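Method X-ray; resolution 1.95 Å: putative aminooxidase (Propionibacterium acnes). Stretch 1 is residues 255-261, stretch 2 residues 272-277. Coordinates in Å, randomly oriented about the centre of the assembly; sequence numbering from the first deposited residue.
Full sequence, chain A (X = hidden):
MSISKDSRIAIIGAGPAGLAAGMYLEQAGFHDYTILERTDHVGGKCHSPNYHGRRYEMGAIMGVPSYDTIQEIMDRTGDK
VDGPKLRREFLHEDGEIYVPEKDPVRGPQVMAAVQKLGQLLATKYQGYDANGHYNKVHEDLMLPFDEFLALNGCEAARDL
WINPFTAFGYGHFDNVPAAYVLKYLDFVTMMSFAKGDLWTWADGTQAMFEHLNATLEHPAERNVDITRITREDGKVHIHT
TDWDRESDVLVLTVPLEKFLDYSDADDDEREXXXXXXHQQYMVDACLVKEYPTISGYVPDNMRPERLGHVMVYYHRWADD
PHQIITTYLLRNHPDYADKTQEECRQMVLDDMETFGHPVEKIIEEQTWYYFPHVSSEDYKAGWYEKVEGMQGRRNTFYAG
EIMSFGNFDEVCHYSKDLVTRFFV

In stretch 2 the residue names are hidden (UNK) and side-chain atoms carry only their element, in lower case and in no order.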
# COMPACT_ATOMS: atom_id res chain seq x y z
N PRO A 255 -4.33 -6.03 -10.06
CA PRO A 255 -5.62 -5.33 -10.04
C PRO A 255 -6.76 -6.16 -10.63
O PRO A 255 -6.71 -6.61 -11.78
CB PRO A 255 -5.34 -4.05 -10.85
CG PRO A 255 -3.90 -3.82 -10.68
CD PRO A 255 -3.30 -5.20 -10.70
N LEU A 256 -7.77 -6.39 -9.81
CA LEU A 256 -8.83 -7.34 -10.12
C LEU A 256 -9.89 -6.77 -11.07
O LEU A 256 -10.50 -7.51 -11.81
CB LEU A 256 -9.50 -7.82 -8.84
CG LEU A 256 -8.63 -8.61 -7.86
CD1 LEU A 256 -9.52 -9.05 -6.66
CD2 LEU A 256 -7.95 -9.80 -8.54
N GLU A 257 -10.11 -5.47 -11.02
CA GLU A 257 -10.96 -4.81 -12.00
C GLU A 257 -10.32 -4.82 -13.39
O GLU A 257 -11.03 -4.85 -14.39
CB GLU A 257 -11.33 -3.38 -11.54
CG GLU A 257 -10.29 -2.27 -11.77
CD GLU A 257 -9.17 -2.27 -10.74
OE1 GLU A 257 -8.32 -3.18 -10.81
OE2 GLU A 257 -9.14 -1.36 -9.89
N LYS A 258 -8.98 -4.77 -13.45
CA LYS A 258 -8.26 -4.80 -14.73
C LYS A 258 -8.23 -6.20 -15.33
O LYS A 258 -8.21 -6.36 -16.56
CB LYS A 258 -6.83 -4.29 -14.55
CG LYS A 258 -6.78 -2.85 -14.00
CD LYS A 258 -5.53 -2.12 -14.49
CE LYS A 258 -5.60 -0.62 -14.21
NZ LYS A 258 -4.93 -0.31 -12.93
N PHE A 259 -8.19 -7.20 -14.44
CA PHE A 259 -8.25 -8.63 -14.76
C PHE A 259 -9.52 -8.97 -15.52
O PHE A 259 -9.53 -9.87 -16.36
CB PHE A 259 -8.16 -9.44 -13.45
CG PHE A 259 -8.50 -10.90 -13.59
CD1 PHE A 259 -7.57 -11.81 -14.08
CD2 PHE A 259 -9.75 -11.38 -13.18
CE1 PHE A 259 -7.89 -13.18 -14.19
CE2 PHE A 259 -10.07 -12.72 -13.29
CZ PHE A 259 -9.13 -13.62 -13.79
N LEU A 260 -10.60 -8.23 -15.23
CA LEU A 260 -11.86 -8.39 -15.95
C LEU A 260 -11.67 -8.24 -17.45
O LEU A 260 -12.33 -8.93 -18.23
CB LEU A 260 -12.88 -7.34 -15.49
CG LEU A 260 -13.41 -7.41 -14.06
CD1 LEU A 260 -14.34 -6.23 -13.82
CD2 LEU A 260 -14.12 -8.74 -13.81
N ASP A 261 -10.78 -7.34 -17.84
CA ASP A 261 -10.60 -6.99 -19.25
C ASP A 261 -9.84 -8.03 -20.08
O ASP A 261 -9.80 -7.92 -21.31
CB ASP A 261 -9.87 -5.64 -19.38
CG ASP A 261 -10.66 -4.47 -18.79
OD1 ASP A 261 -11.89 -4.59 -18.59
OD2 ASP A 261 -10.02 -3.43 -18.52
N UNK A 272 -18.65 -7.40 -8.88
CA UNK A 272 -17.94 -6.99 -7.66
C UNK A 272 -16.60 -6.32 -7.92
O UNK A 272 -16.29 -5.31 -7.29
c UNK A 272 -19.39 -7.87 -4.71
c UNK A 272 -21.65 -8.62 -4.75
o UNK A 272 -22.88 -8.74 -4.14
c UNK A 272 -20.23 -8.97 -6.65
c UNK A 272 -21.47 -9.11 -6.03
c UNK A 272 -20.61 -8.00 -4.09
c UNK A 272 -19.17 -8.37 -5.99
c UNK A 272 -17.83 -8.18 -6.69
N UNK A 273 -15.83 -6.83 -8.87
CA UNK A 273 -14.54 -6.19 -9.16
C UNK A 273 -14.71 -4.79 -9.79
O UNK A 273 -13.83 -3.93 -9.64
c UNK A 273 -13.56 -8.68 -8.00
c UNK A 273 -12.78 -9.46 -10.11
c UNK A 273 -13.27 -9.92 -7.43
c UNK A 273 -12.48 -10.69 -9.54
c UNK A 273 -13.64 -7.10 -10.00
c UNK A 273 -12.73 -10.92 -8.21
c UNK A 273 -13.33 -8.44 -9.36
N UNK A 274 -15.84 -4.57 -10.46
CA UNK A 274 -16.20 -3.25 -11.00
C UNK A 274 -16.43 -2.20 -9.93
O UNK A 274 -16.46 -1.01 -10.25
o UNK A 274 -17.32 -4.13 -12.99
c UNK A 274 -17.48 -3.31 -11.84
N UNK A 275 -16.63 -2.61 -8.68
CA UNK A 275 -16.85 -1.67 -7.58
C UNK A 275 -15.56 -1.15 -6.95
O UNK A 275 -15.59 -0.22 -6.12
c UNK A 275 -19.67 -3.62 -5.75
c UNK A 275 -17.67 -2.31 -6.47
n UNK A 275 -22.04 -3.34 -6.40
c UNK A 275 -20.95 -4.30 -6.16
c UNK A 275 -19.06 -2.78 -6.87
N UNK A 276 -14.43 -1.77 -7.32
CA UNK A 276 -13.12 -1.40 -6.78
C UNK A 276 -12.80 0.02 -7.20
O UNK A 276 -12.95 0.37 -8.37
c UNK A 276 -12.00 -2.34 -7.29
c UNK A 276 -11.31 -4.80 -7.48
c UNK A 276 -12.22 -3.79 -6.81
c UNK A 276 -10.62 -1.85 -6.81
N UNK A 277 -12.37 0.83 -6.24
CA UNK A 277 -11.87 2.18 -6.50
C UNK A 277 -10.42 2.26 -6.06
O UNK A 277 -9.99 1.55 -5.14
c UNK A 277 -13.88 4.01 -3.61
c UNK A 277 -13.06 2.91 -4.34
c UNK A 277 -12.75 3.26 -5.80
c UNK A 277 -14.08 3.42 -6.51
O HOH W 1 -10.01 1.07 -9.66

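Position 272 carries eight side-chain atoms, seven carbons and one oxygen. One carbon leads into a six-membered ring, and the oxygen sits on the ring carbon farthest from the entry point. That is a phenol. The CA-to-CB bond points sideways, the end of the side chain leads away, and nothing on stretch 1 lies within reach. The residue is Tyr272.

Position 273 has seven side-chain atoms, all carbon: one carbon, then a ring of six. No oxygen extends the ring. Its CB points toward stretch 1, and the ring packs against Leu256 and Leu260. A bare six-carbon ring identifies Phe273. Leu256 CB lies over one face of this ring, 4.0 Å from the ring centroid and 16° off the normal, a CH-pi contact. Leu256 O also comes within 3.4 Å of Phe273 CD2. On the Leu260 side, Leu260 CD1 is 4.0 Å from Phe273 CB. The backbone takes part as well: Glu257 CB is 3.2 Å from Phe273 O.

Position 274 has two side-chain atoms, one carbon and one oxygen. The CA-to-CB bond points away from stretch 1, yet the oxygen is 3.7 Å from Leu260 CD1. A single carbon ending in oxygen is a serine side chain, Ser274. Its OG is hydrogen-bonded to a residue adjoining one of the stretches, so the polar atom is satisfied despite its apolar neighbour.

Position 275 shows four carbons in an unbranched row, ending in nitrogen. Its CB points away, and the chain makes no contact with stretch 1. This is Lys275. Its chi1 is m. Its backbone N donates a hydrogen bond to Tyr272 O at 3.1 Å.

Position 276 has four carbons, forked at the first, with one arm two carbons long. The CB points toward stretch 1, and the side-chain carbons meet Leu256 and Glu257. A fork at CB with unequal arms means isoleucine, Ile276. Its CD1 reaches Leu256 CB at 3.8 Å, and its CG2 lies 3.5 Å from Glu257 OE2. Ile276 N donates a hydrogen bond to Phe273 O at 3.2 Å, within the type I turn from Phe273 to Ile276.

Position 277 again has four carbons forked at the first, one arm two carbons long. Here the CB points away, and the side chain makes no contact with stretch 1. It is Ile277, with chi1 p where Ile276 has m.

The contact buries 351 Å² in total and contains no direct hydrogen bond between the stretches. It works mainly by apolar packing. Phe273 and Ile276, the two ends of the type I turn, both point their CB toward stretch 1, while Ser274 and Lys275 between them point away. Leu256 CB meets both Phe273 and Ile276. Leu260 adds contacts with Phe273 and Ser274. Water 1 supplies a polar link: it donates to Glu257 OE2 at 2.6 Å and to Ile276 O at 3.3 Å. Within stretch 1, Lys258 N donates to Glu257 OE1 at 3.2 Å. Glu257 N is buried by the contact without any partner in the model.

Stretch 2 272-277: YFSKII
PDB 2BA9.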